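Long-range contacts in tapirin (Caldicellulosiruptor hydrothermalis, PDB 6N2C), which probably binds cellulose through its beta-helical C-terminal domain, which also holds a zinc ion, and so may attach cells to plant biomass: residues Ser190-Ile195 with Ser209-Thr214; Ile232-Gly237 with Met253-Gly258; Ser520-Pro525 with Gly539-Asn544; Arg205-Ser210 with Tyr225-Asp230. One frame throughout, in Å; residues are numbered along the deposited sequence. Where two conformers were deposited one is given.

Overall arrangement
The contacts lie on coils of one parallel beta-helix. Contacts 1 and 4 share Ser209 and Ser210: contact 1 stacks the corner after strand 206-209 on that of the preceding coil, and contact 4 meets the next coil at the other end of the strand. Contact 2 lies farther along; its Lys235 N and Asn236 N lie within hydrogen-bonding distance of Ser209 O and Ser210 O, respectively. Strand 541-543 of contact 3 neighbours strand 194-195 of contact 1. Centres of contacts 1 and 3 are about 10 Å apart, those of contacts 2 and 3 about 20 Å. Zinc, bound by His530, Asp532 and Glu551, is about 12 Å from the Phe543 side chain and about 13 Å from that of Arg205.

Contact 1 of 4, residues Ser190-Ile195 with Ser209-Thr214; sequences SSDKII and SSSDIT
Ser190-Ile195 and Ser209-Thr214 are stacked corners of a parallel beta-helix, where the chain leaves one face of the coil and enters the next. Parallel bridges Ser190-Ser209 and Ile194-Ile213 frame a turn rich in serine. At its middle Asp192 O accepts Ser211 N at 2.7 Å, with the donor 46° out of the carbonyl plane, and weakly accepts Ser210 N. Ser209 OG, anti to its backbone N (chi1 -167°), comes within 3.0 Å of Asp192 O and 2.9 Å of Ser211 O; its single proton could serve either. On the face shared with Ser209, Ile194 CG1 lies alongside the serine and Ile194 CB meets Ile213 CG1 at 4.1 Å. Beyond the turn the regular pattern resumes, Ile194 N bonding to Asp212 O and Thr214 N to Ile194 O. In the preceding coil, Ser190 OG receives Asp192 N in an ST turn and is also hydrogen-bonded to Gly539 O. On the outer side Lys193, in the conformer given of two, reaches over Ser211, CG lying 3.6 Å from Ser211 OG. In that conformer a bend at chi4 (-47°) places NZ 2.9 Å from Ser211 OG, and a water links NZ onward to Asp212 OD2.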
loop_
_atom_site.group_PDB
_atom_site.type_symbol
_atom_site.label_atom_id
_atom_site.label_comp_id
_atom_site.label_asym_id
_atom_site.label_seq_id
_atom_site.Cartn_x
_atom_site.Cartn_y
_atom_site.Cartn_z
ATOM N N SER A 190 -13.003 4.943 10.603
ATOM C CA SER A 190 -13.296 6.363 10.805
ATOM C C SER A 190 -13.755 6.977 9.505
ATOM O O SER A 190 -13.128 6.707 8.483
ATOM C CB SER A 190 -12.060 7.112 11.316
ATOM O OG SER A 190 -12.347 8.534 11.405
ATOM N N SER A 191 -14.799 7.828 9.556
ATOM C CA SER A 191 -15.130 8.644 8.430
ATOM C C SER A 191 -14.297 9.883 8.315
ATOM O O SER A 191 -14.576 10.673 7.398
ATOM C CB SER A 191 -16.568 9.021 8.397
ATOM O OG SER A 191 -17.403 7.926 8.442
ATOM N N ASP A 192 -13.331 10.049 9.189
ATOM C CA ASP A 192 -12.292 11.091 8.977
ATOM C C ASP A 192 -10.929 10.493 9.094
ATOM O O ASP A 192 -10.621 9.637 8.267
ATOM C CB ASP A 192 -12.624 12.247 9.910
ATOM C CG ASP A 192 -11.847 13.559 9.569
ATOM O OD1 ASP A 192 -11.150 13.620 8.589
ATOM O OD2 ASP A 192 -12.131 14.548 10.245
ATOM N N LYS A 193 -10.103 10.867 10.049
ATOM C CA LYS A 193 -8.752 10.350 10.165
ATOM C C LYS A 193 -8.587 9.258 11.185
ATOM O O LYS A 193 -9.412 9.141 12.083
ATOM C CB LYS A 193 -7.795 11.453 10.621
ATOM C CG LYS A 193 -7.531 12.491 9.518
ATOM C CD LYS A 193 -6.905 13.745 10.133
ATOM C CE LYS A 193 -7.107 15.005 9.253
ATOM N NZ LYS A 193 -6.803 14.791 7.810
ATOM N N ILE A 194 -7.512 8.489 11.058
ATOM C CA ILE A 194 -7.056 7.621 12.106
ATOM C C ILE A 194 -5.644 8.038 12.489
ATOM O O ILE A 194 -4.767 7.952 11.685
ATOM C CB ILE A 194 -7.085 6.152 11.821
ATOM C CG1 ILE A 194 -8.522 5.713 11.487
ATOM C CG2 ILE A 194 -6.655 5.371 13.043
ATOM C CD1 ILE A 194 -8.600 4.223 11.121
ATOM N N ILE A 195 -5.526 8.589 13.691
ATOM C CA ILE A 195 -4.269 9.108 14.199
ATOM C C ILE A 195 -3.723 8.291 15.291
ATOM O O ILE A 195 -4.218 8.374 16.417
ATOM C CB ILE A 195 -4.341 10.608 14.561
ATOM C CG1 ILE A 195 -5.054 11.382 13.444
ATOM C CG2 ILE A 195 -2.925 11.136 14.825
ATOM C CD1 ILE A 195 -5.570 12.708 13.848
ATOM N N SER A 209 -10.448 4.051 6.781
ATOM C CA SER A 209 -10.463 5.455 7.135
ATOM C C SER A 209 -10.811 6.223 5.902
ATOM O O SER A 209 -10.468 5.817 4.779
ATOM C CB SER A 209 -9.049 5.837 7.615
ATOM O OG SER A 209 -9.050 7.093 8.237
ATOM N N SER A 210 -11.455 7.390 6.051
ATOM C CA SER A 210 -11.736 8.186 4.897
ATOM C C SER A 210 -10.496 9.090 4.626
ATOM O O SER A 210 -9.971 9.107 3.504
ATOM C CB SER A 210 -13.010 9.049 5.143
ATOM O OG SER A 210 -13.195 9.919 3.998
ATOM N N SER A 211 -10.048 9.830 5.650
ATOM C CA SER A 211 -8.881 10.638 5.501
ATOM C C SER A 211 -7.669 9.880 6.007
ATOM O O SER A 211 -7.734 8.645 6.186
ATOM C CB SER A 211 -9.140 12.039 6.141
ATOM O OG SER A 211 -7.964 12.856 5.991
ATOM N N ASP A 212 -6.550 10.548 6.212
ATOM C CA ASP A 212 -5.285 9.857 6.377
ATOM C C ASP A 212 -5.239 8.924 7.585
ATOM O O ASP A 212 -5.798 9.206 8.658
ATOM C CB ASP A 212 -4.156 10.834 6.620
ATOM C CG ASP A 212 -3.909 11.775 5.460
ATOM O OD1 ASP A 212 -4.166 11.462 4.308
ATOM O OD2 ASP A 212 -3.522 12.937 5.746
ATOM N N ILE A 213 -4.520 7.852 7.437
ATOM C CA ILE A 213 -4.111 7.048 8.590
ATOM C C ILE A 213 -2.656 7.399 8.871
ATOM O O ILE A 213 -1.825 7.293 7.948
ATOM C CB ILE A 213 -4.231 5.570 8.342
ATOM C CG1 ILE A 213 -5.676 5.204 8.051
ATOM C CG2 ILE A 213 -3.637 4.827 9.519
ATOM C CD1 ILE A 213 -5.916 3.715 7.783
ATOM N N THR A 214 -2.351 7.889 10.064
ATOM C CA THR A 214 -0.986 8.291 10.402
ATOM C C THR A 214 -0.395 7.443 11.529
ATOM O O THR A 214 -0.946 7.386 12.646
ATOM C CB THR A 214 -0.965 9.776 10.826
ATOM O OG1 THR A 214 -1.461 10.595 9.742
ATOM C CG2 THR A 214 0.460 10.198 11.090
HETATM O O HOH W 1 -16.108 10.477 5.026
HETATM O O HOH W 2 -4.115 13.683 8.479
#

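Contact 2 of 4, residues Ile232-Gly237 with Met253-Gly258; sequences IIVKNG and MYTKNG
Tyr254 N donates to Ile232 O at 2.9 Å, and Val234 N returns a bond of the same length to Tyr254 O, so Tyr254 grips the neighbouring strand through both its N-H and its C=O. Lys256 N continues the series to Val234 O. Past the strand ends Asn257 N reaches Gly237 O in a nearly straight bond (167°), from well above the carbonyl plane. The tyrosine hydroxyl is held as well: a water donates to it and to Lys235 O, and it is also hydrogen-bonded to Asp277. The ring's CD2 and CE2 each lie 3.6 Å from Val234 O, while Lys235 O sits at its edge. On this side of the strands, Ile233 CG2 meets Tyr254 CD2 obliquely at 4.2 Å, next to helix 451-457. The side of Ile232, Val234, Met253 and Thr255 is mostly apolar: Val234 and Thr255 lie side by side, threonine CG2 4.0 Å from valine CB, with Ile232 CB beside Met253 CG one pair earlier. Thr255 OG1, between its backbone N and carbonyl carbon (chi1 82°), donates to Gly258 O and is hydrogen-bonded to Ser276 OG. Such in-register stacking of equivalent positions, one coil on the next, is the hallmark of the parallel beta-helix.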
loop_
_atom_site.group_PDB
_atom_site.type_symbol
_atom_site.label_atom_id
_atom_site.label_comp_id
_atom_site.label_asym_id
_atom_site.label_seq_id
_atom_site.Cartn_x
_atom_site.Cartn_y
_atom_site.Cartn_z
ATOM N N ILE A 232 -6.699 -2.926 4.479
ATOM C CA ILE A 232 -6.667 -1.553 4.922
ATOM C C ILE A 232 -7.067 -0.680 3.800
ATOM O O ILE A 232 -6.510 -0.766 2.706
ATOM C CB ILE A 232 -5.240 -1.132 5.438
ATOM C CG1 ILE A 232 -4.736 -2.039 6.550
ATOM C CG2 ILE A 232 -5.227 0.353 5.802
ATOM C CD1 ILE A 232 -3.349 -1.661 7.107
ATOM N N ILE A 233 -8.093 0.177 4.028
ATOM C CA ILE A 233 -8.634 1.015 2.995
ATOM C C ILE A 233 -8.666 2.437 3.473
ATOM O O ILE A 233 -9.260 2.717 4.459
ATOM C CB ILE A 233 -10.088 0.573 2.574
ATOM C CG1 ILE A 233 -10.045 -0.891 2.081
ATOM C CG2 ILE A 233 -10.715 1.593 1.595
ATOM C CD1 ILE A 233 -11.421 -1.501 1.874
ATOM N N VAL A 234 -8.034 3.296 2.709
ATOM C CA VAL A 234 -7.996 4.771 2.988
ATOM C C VAL A 234 -8.637 5.403 1.800
ATOM O O VAL A 234 -8.040 5.629 0.733
ATOM C CB VAL A 234 -6.569 5.295 3.196
ATOM C CG1 VAL A 234 -6.650 6.725 3.733
ATOM C CG2 VAL A 234 -5.853 4.449 4.250
ATOM N N LYS A 235 -9.920 5.629 1.911
ATOM C CA LYS A 235 -10.710 5.908 0.723
ATOM C C LYS A 235 -10.403 7.322 0.108
ATOM O O LYS A 235 -10.474 7.459 -1.105
ATOM C CB LYS A 235 -12.190 5.903 1.144
ATOM C CG LYS A 235 -13.107 6.399 0.115
ATOM C CD LYS A 235 -13.791 5.353 -0.682
ATOM C CE LYS A 235 -14.734 6.069 -1.659
ATOM N NZ LYS A 235 -15.707 5.272 -2.382
ATOM N N ASN A 236 -10.169 8.332 0.944
ATOM C CA ASN A 236 -9.948 9.707 0.512
ATOM C C ASN A 236 -8.676 10.292 1.157
ATOM O O ASN A 236 -8.621 11.477 1.489
ATOM C CB ASN A 236 -11.188 10.568 0.876
ATOM C CG ASN A 236 -12.453 10.042 0.256
ATOM O OD1 ASN A 236 -12.590 10.042 -0.962
ATOM N ND2 ASN A 236 -13.415 9.630 1.087
ATOM N N GLY A 237 -7.663 9.468 1.351
ATOM C CA GLY A 237 -6.479 9.915 2.043
ATOM C C GLY A 237 -5.259 9.093 1.776
ATOM O O GLY A 237 -5.288 8.203 0.899
ATOM N N MET A 253 -4.350 -3.496 0.425
ATOM C CA MET A 253 -4.187 -2.166 0.972
ATOM C C MET A 253 -4.424 -1.227 -0.153
ATOM O O MET A 253 -3.765 -1.280 -1.206
ATOM C CB MET A 253 -2.773 -1.967 1.551
ATOM C CG MET A 253 -2.524 -0.549 2.047
ATOM S SD MET A 253 -0.987 -0.584 2.976
ATOM C CE MET A 253 -0.982 1.076 3.600
ATOM N N TYR A 254 -5.418 -0.327 0.029
ATOM C CA TYR A 254 -5.771 0.683 -0.933
ATOM C C TYR A 254 -5.650 2.064 -0.300
ATOM O O TYR A 254 -6.129 2.249 0.781
ATOM C CB TYR A 254 -7.268 0.555 -1.425
ATOM C CG TYR A 254 -7.680 1.801 -2.227
ATOM C CD1 TYR A 254 -7.364 1.907 -3.608
ATOM C CD2 TYR A 254 -8.360 2.903 -1.658
ATOM C CE1 TYR A 254 -7.640 3.049 -4.318
ATOM C CE2 TYR A 254 -8.658 4.030 -2.389
ATOM C CZ TYR A 254 -8.339 4.105 -3.699
ATOM O OH TYR A 254 -8.657 5.201 -4.404
ATOM N N THR A 255 -5.068 3.064 -1.010
ATOM C CA THR A 255 -5.152 4.471 -0.596
ATOM C C THR A 255 -5.420 5.311 -1.804
ATOM O O THR A 255 -4.952 4.989 -2.886
ATOM C CB THR A 255 -3.901 4.980 0.129
ATOM O OG1 THR A 255 -2.877 5.345 -0.810
ATOM C CG2 THR A 255 -3.413 4.053 1.158
ATOM N N LYS A 256 -6.198 6.375 -1.630
ATOM C CA LYS A 256 -6.355 7.301 -2.747
ATOM C C LYS A 256 -5.087 8.170 -2.982
ATOM O O LYS A 256 -4.660 8.446 -4.136
ATOM C CB LYS A 256 -7.538 8.204 -2.481
ATOM C CG LYS A 256 -7.930 9.015 -3.686
ATOM C CD LYS A 256 -8.935 10.123 -3.337
ATOM C CE LYS A 256 -8.988 11.139 -4.479
ATOM N NZ LYS A 256 -9.997 12.236 -4.264
ATOM N N ASN A 257 -4.606 8.740 -1.934
ATOM C CA ASN A 257 -3.638 9.848 -2.055
ATOM C C ASN A 257 -2.172 9.511 -1.765
ATOM O O ASN A 257 -1.377 10.398 -1.614
ATOM C CB ASN A 257 -4.102 11.054 -1.242
ATOM C CG ASN A 257 -5.369 11.665 -1.837
ATOM O OD1 ASN A 257 -5.617 11.520 -3.030
ATOM N ND2 ASN A 257 -6.174 12.239 -1.025
ATOM N N GLY A 258 -1.849 8.236 -1.711
ATOM C CA GLY A 258 -0.497 7.846 -1.573
ATOM C C GLY A 258 -0.135 7.045 -0.339
ATOM O O GLY A 258 -0.941 6.765 0.538
HETATM O O HOH W 3 -11.086 6.347 -3.498
#

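Contact 3 of 4, residues Ser520-Pro525 with Gly539-Asn544. With EDO (1,2-ethanediol), chain D.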
loop_
_atom_site.group_PDB
_atom_site.type_symbol
_atom_site.label_atom_id
_atom_site.label_comp_id
_atom_site.label_asym_id
_atom_site.label_seq_id
_atom_site.Cartn_x
_atom_site.Cartn_y
_atom_site.Cartn_z
ATOM N N SER A 520 -19.745 10.865 16.828
ATOM C CA SER A 520 -18.624 11.732 17.210
ATOM C C SER A 520 -17.316 11.133 16.690
ATOM O O SER A 520 -17.325 10.087 16.017
ATOM C CB SER A 520 -18.543 11.947 18.766
ATOM O OG SER A 520 -18.168 10.765 19.500
ATOM N N GLY A 521 -16.215 11.794 17.018
ATOM C CA GLY A 521 -14.931 11.104 17.009
ATOM C C GLY A 521 -14.728 10.301 18.276
ATOM O O GLY A 521 -15.616 10.253 19.118
ATOM N N ILE A 522 -13.612 9.658 18.363
ATOM C CA ILE A 522 -13.157 8.891 19.513
ATOM C C ILE A 522 -11.777 9.293 19.870
ATOM O O ILE A 522 -10.869 9.085 19.104
ATOM C CB ILE A 522 -13.192 7.352 19.328
ATOM C CG1 ILE A 522 -14.598 6.869 19.031
ATOM C CG2 ILE A 522 -12.681 6.674 20.578
ATOM C CD1 ILE A 522 -14.740 5.439 18.514
ATOM N N ASN A 523 -11.603 9.893 21.071
ATOM C CA ASN A 523 -10.267 10.173 21.572
ATOM C C ASN A 523 -9.981 9.222 22.637
ATOM O O ASN A 523 -10.618 9.284 23.707
ATOM C CB ASN A 523 -10.251 11.615 22.134
ATOM C CG ASN A 523 -10.538 12.646 21.073
ATOM O OD1 ASN A 523 -10.112 12.488 19.898
ATOM N ND2 ASN A 523 -11.319 13.702 21.439
ATOM N N VAL A 524 -9.048 8.332 22.395
ATOM C CA VAL A 524 -8.725 7.272 23.323
ATOM C C VAL A 524 -7.782 7.804 24.414
ATOM O O VAL A 524 -6.738 8.410 24.131
ATOM C CB VAL A 524 -8.076 6.111 22.658
ATOM C CG1 VAL A 524 -7.871 4.959 23.644
ATOM C CG2 VAL A 524 -8.954 5.600 21.507
ATOM N N PRO A 525 -8.174 7.646 25.689
ATOM C CA PRO A 525 -7.333 8.220 26.744
ATOM C C PRO A 525 -5.943 7.693 26.752
ATOM O O PRO A 525 -5.717 6.513 26.457
ATOM C CB PRO A 525 -8.046 7.793 28.040
ATOM C CG PRO A 525 -9.425 7.673 27.665
ATOM C CD PRO A 525 -9.477 7.216 26.217
ATOM N N GLY A 539 -16.370 10.734 13.320
ATOM C CA GLY A 539 -15.278 11.646 13.424
ATOM C C GLY A 539 -13.981 10.894 13.484
ATOM O O GLY A 539 -13.959 9.682 13.297
ATOM N N SER A 540 -12.902 11.607 13.709
ATOM C CA SER A 540 -11.598 10.992 13.743
ATOM C C SER A 540 -11.386 10.084 14.945
ATOM O O SER A 540 -11.882 10.354 16.046
ATOM C CB SER A 540 -10.454 12.028 13.760
ATOM O OG SER A 540 -10.436 12.694 12.511
ATOM N N LEU A 541 -10.551 9.094 14.722
ATOM C CA LEU A 541 -10.103 8.232 15.756
ATOM C C LEU A 541 -8.675 8.588 16.168
ATOM O O LEU A 541 -7.690 8.359 15.406
ATOM C CB LEU A 541 -10.182 6.781 15.279
ATOM C CG LEU A 541 -9.594 5.769 16.192
ATOM C CD1 LEU A 541 -10.255 5.748 17.567
ATOM C CD2 LEU A 541 -9.732 4.424 15.539
ATOM N N GLN A 542 -8.553 9.098 17.387
ATOM C CA GLN A 542 -7.237 9.683 17.833
ATOM C C GLN A 542 -6.838 9.019 19.054
ATOM O O GLN A 542 -7.630 8.984 20.023
ATOM C CB GLN A 542 -7.400 11.174 18.041
ATOM C CG GLN A 542 -6.220 11.879 18.653
ATOM C CD GLN A 542 -5.761 13.086 17.851
ATOM O OE1 GLN A 542 -6.597 13.913 17.383
ATOM N NE2 GLN A 542 -4.432 13.168 17.633
ATOM N N PHE A 543 -5.637 8.471 19.053
ATOM C CA PHE A 543 -5.074 7.857 20.223
ATOM C C PHE A 543 -4.240 8.918 20.932
ATOM O O PHE A 543 -3.261 9.400 20.359
ATOM C CB PHE A 543 -4.246 6.637 19.866
ATOM C CG PHE A 543 -5.121 5.535 19.294
ATOM C CD1 PHE A 543 -5.505 5.517 17.937
ATOM C CD2 PHE A 543 -5.644 4.576 20.135
ATOM C CE1 PHE A 543 -6.328 4.525 17.412
ATOM C CE2 PHE A 543 -6.497 3.598 19.614
ATOM C CZ PHE A 543 -6.860 3.563 18.252
ATOM N N ASN A 544 -4.664 9.271 22.144
ATOM C CA ASN A 544 -4.036 10.397 22.904
ATOM C C ASN A 544 -2.802 9.923 23.651
ATOM O O ASN A 544 -2.048 10.748 24.184
ATOM C CB ASN A 544 -5.053 11.107 23.769
ATOM C CG ASN A 544 -6.012 12.019 22.947
ATOM O OD1 ASN A 544 -7.191 12.260 23.314
ATOM N ND2 ASN A 544 -5.489 12.588 21.891
HETATM C C1 EDO D . -14.204 12.281 21.602
HETATM O O1 EDO D . -13.899 11.145 22.372
HETATM C C2 EDO D . -15.721 12.524 21.572
HETATM O O2 EDO D . -16.302 12.705 22.877
HETATM O O HOH W 4 -11.299 12.599 17.554
#
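Strands 522-524 and 541-543 are stacked in successive coils of the parallel beta-helix, the Phe543 side chain about 12 Å from the zinc ion, and their two faces differ sharply. Tight packing begins before the strands, where Gly521 CA and Gly539 CA approach to 3.6 Å; with no side chain on either residue, the backbones can come this close. Here Gly539 N reaches Ser520 O from well above the carbonyl plane. The strands then settle into regular pairing: Ile522 N bonds to Ser540 O, Gln542 N to Ile522 O in an almost straight line (177°), and Val524 N to Gln542 O. Inside the coil, Ile522 and Leu541 lie side by side, with Leu541 CD1, in the conformer given, 3.8 Å from Ile522 CB. Val524 packs beside Phe543, and its CG2, beside the valine's backbone N, comes obliquely to ring atoms CD2 and CE2 at 3.7 Å. The Phe543 ring also meets that of Phe196, their planes about 15° apart, and Phe500 of helix 494-500 touches Ile522.

The outward face, carrying Asn523 and Gln542, is looser and wet. The two side chains cross obliquely, their amide planes 56° apart, and only the aliphatic start of Gln542 meets its partner, CB lying 3.5 Å from Asn523 OD1. A water donates to both Asn523 OD1 and Ser540 O. On this outer edge an ethanediol, probably from the crystallisation liquor, accepts Asn523 N through O1 at 2.9 Å, while its C1 lies 3.2 Å from Asn523 ND2.

Contact 4 of 4, residues Arg205-Ser210 with Tyr225-Asp230; sequences RNMYSS and YTIKAD
Arg205 and Asp230 meet where two coils of the beta-helix turn a corner, and the arginine clasps the aspartate through both its backbone and its side chain. Arg205 O accepts Asp230 N at 2.7 Å, the donor tilted 22° from the carbonyl plane. The arginine CB points away from the other coil overall, yet lies 3.8 Å from Asp230 OD2; CG, beside its own backbone N, follows at 4.0 Å from the same oxygen. CD carries the chain on at 4.3 Å from Asp230 OD2. A bend at chi3 (64°) then places NE 3.5 Å from Asp230 OD2, a long salt bridge, and beyond it CZ, NH1 and NH2 come no closer to that oxygen. OD2 sits at the guanidinium edge, near its plane, although the carboxylate itself is turned 70° against that plane. Next along the chain, Asn206 OD1 packs 3.4 Å from Asp230 CB and is hydrogen-bonded to Asn231 ND2. Asn206 ND2, bonded also to Thr185, donates to a water that may bridge to Asp230 OD2.

Deeper in the coil the polar contact gives way to an apolar one. Met207 crosses Ile227 at about a right angle, with only its terminal CE in touch, 3.9 Å from Ile227 CG2. Ala229 CB lies 3.7 Å from Arg205 O. The corner at Asp230 puts strands 206-209 and 227-229 on different faces of the beta-helix: Met207 also touches Ile194 of strand 194-195, Ile227 rests on Val202 of strand 200-203, and strand 231-234, which follows the corner, pairs with strand 206-209.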
loop_
_atom_site.group_PDB
_atom_site.type_symbol
_atom_site.label_atom_id
_atom_site.label_comp_id
_atom_site.label_asym_id
_atom_site.label_seq_id
_atom_site.Cartn_x
_atom_site.Cartn_y
_atom_site.Cartn_z
ATOM N N ARG A 205 -8.875 -7.377 11.560
ATOM C CA ARG A 205 -9.290 -7.976 10.315
ATOM C C ARG A 205 -9.291 -6.853 9.319
ATOM O O ARG A 205 -8.225 -6.634 8.668
ATOM C CB ARG A 205 -10.660 -8.685 10.359
ATOM C CG ARG A 205 -10.693 -9.954 11.121
ATOM C CD ARG A 205 -12.015 -10.645 10.826
ATOM N NE ARG A 205 -12.200 -11.057 9.421
ATOM C CZ ARG A 205 -13.185 -11.852 9.011
ATOM N NH1 ARG A 205 -14.140 -12.280 9.856
ATOM N NH2 ARG A 205 -13.270 -12.170 7.727
ATOM N N ASN A 206 -10.369 -6.064 9.260
ATOM C CA ASN A 206 -10.412 -4.909 8.330
ATOM C C ASN A 206 -10.326 -3.574 8.989
ATOM O O ASN A 206 -10.793 -3.409 10.112
ATOM C CB ASN A 206 -11.601 -5.087 7.419
ATOM C CG ASN A 206 -11.487 -6.383 6.616
ATOM O OD1 ASN A 206 -10.400 -6.707 6.114
ATOM N ND2 ASN A 206 -12.600 -7.173 6.480
ATOM N N MET A 207 -9.770 -2.553 8.265
ATOM C CA MET A 207 -9.663 -1.219 8.812
ATOM C C MET A 207 -9.947 -0.240 7.693
ATOM O O MET A 207 -9.585 -0.506 6.533
ATOM C CB MET A 207 -8.204 -0.970 9.341
ATOM C CG MET A 207 -7.926 0.474 9.705
ATOM S SD MET A 207 -6.287 0.753 10.566
ATOM C CE MET A 207 -5.746 -0.965 10.440
ATOM N N TYR A 208 -10.806 0.734 7.987
ATOM C CA TYR A 208 -11.162 1.739 7.040
ATOM C C TYR A 208 -10.952 3.129 7.624
ATOM O O TYR A 208 -11.282 3.431 8.788
ATOM C CB TYR A 208 -12.665 1.637 6.635
ATOM C CG TYR A 208 -13.215 2.782 5.791
ATOM C CD1 TYR A 208 -13.719 3.978 6.348
ATOM C CD2 TYR A 208 -13.323 2.660 4.453
ATOM C CE1 TYR A 208 -14.135 5.002 5.532
ATOM C CE2 TYR A 208 -13.769 3.669 3.642
ATOM C CZ TYR A 208 -14.214 4.840 4.216
ATOM O OH TYR A 208 -14.702 5.863 3.417
ATOM N N SER A 209 -10.448 4.051 6.781
ATOM C CA SER A 209 -10.463 5.455 7.135
ATOM C C SER A 209 -10.811 6.223 5.902
ATOM O O SER A 209 -10.468 5.817 4.779
ATOM C CB SER A 209 -9.049 5.837 7.615
ATOM O OG SER A 209 -9.050 7.093 8.237
ATOM N N SER A 210 -11.455 7.390 6.051
ATOM C CA SER A 210 -11.736 8.186 4.897
ATOM C C SER A 210 -10.496 9.090 4.626
ATOM O O SER A 210 -9.971 9.107 3.504
ATOM C CB SER A 210 -13.010 9.049 5.143
ATOM O OG SER A 210 -13.195 9.919 3.998
ATOM N N TYR A 225 4.932 -6.625 14.950
ATOM C CA TYR A 225 4.397 -5.766 13.883
ATOM C C TYR A 225 3.761 -4.636 14.564
ATOM O O TYR A 225 3.436 -4.693 15.761
ATOM C CB TYR A 225 3.441 -6.530 12.956
ATOM C CG TYR A 225 2.349 -7.231 13.707
ATOM C CD1 TYR A 225 1.276 -6.543 14.182
ATOM C CD2 TYR A 225 2.377 -8.612 13.838
ATOM C CE1 TYR A 225 0.243 -7.183 14.867
ATOM C CE2 TYR A 225 1.387 -9.295 14.526
ATOM C CZ TYR A 225 0.313 -8.603 15.019
ATOM O OH TYR A 225 -0.669 -9.270 15.730
ATOM N N THR A 226 3.641 -3.558 13.837
ATOM C CA THR A 226 2.843 -2.430 14.188
ATOM C C THR A 226 1.361 -2.681 13.846
ATOM O O THR A 226 0.456 -2.344 14.642
ATOM C CB THR A 226 3.328 -1.201 13.456
ATOM O OG1 THR A 226 4.760 -1.092 13.715
ATOM C CG2 THR A 226 2.645 -0.005 13.945
ATOM N N ILE A 227 1.099 -3.046 12.595
ATOM C CA ILE A 227 -0.302 -3.360 12.195
ATOM C C ILE A 227 -0.243 -4.678 11.445
ATOM O O ILE A 227 0.545 -4.854 10.520
ATOM C CB ILE A 227 -0.883 -2.318 11.244
ATOM C CG1 ILE A 227 -0.960 -0.974 11.930
ATOM C CG2 ILE A 227 -2.251 -2.757 10.761
ATOM C CD1 ILE A 227 -1.519 0.096 10.944
ATOM N N LYS A 228 -1.145 -5.594 11.819
ATOM C CA LYS A 228 -1.420 -6.778 11.072
ATOM C C LYS A 228 -2.946 -6.729 10.719
ATOM O O LYS A 228 -3.751 -6.555 11.612
ATOM C CB LYS A 228 -1.091 -8.021 11.855
ATOM C CG LYS A 228 -1.382 -9.257 11.026
ATOM C CD LYS A 228 -1.113 -10.514 11.849
ATOM C CE LYS A 228 -1.448 -11.789 11.085
ATOM N NZ LYS A 228 -0.625 -11.922 9.814
ATOM N N ALA A 229 -3.250 -6.828 9.454
ATOM C CA ALA A 229 -4.649 -6.692 8.957
ATOM C C ALA A 229 -4.894 -7.573 7.797
ATOM O O ALA A 229 -4.003 -7.874 7.037
ATOM C CB ALA A 229 -4.852 -5.244 8.548
ATOM N N ASP A 230 -6.166 -7.924 7.531
ATOM C CA ASP A 230 -6.534 -8.495 6.266
ATOM C C ASP A 230 -6.598 -7.457 5.165
ATOM O O ASP A 230 -6.136 -7.667 4.037
ATOM C CB ASP A 230 -7.989 -9.082 6.342
ATOM C CG ASP A 230 -8.134 -10.284 7.278
ATOM O OD1 ASP A 230 -7.132 -10.857 7.672
ATOM O OD2 ASP A 230 -9.303 -10.687 7.464
HETATM O O HOH W 5 -11.670 -9.859 5.616
#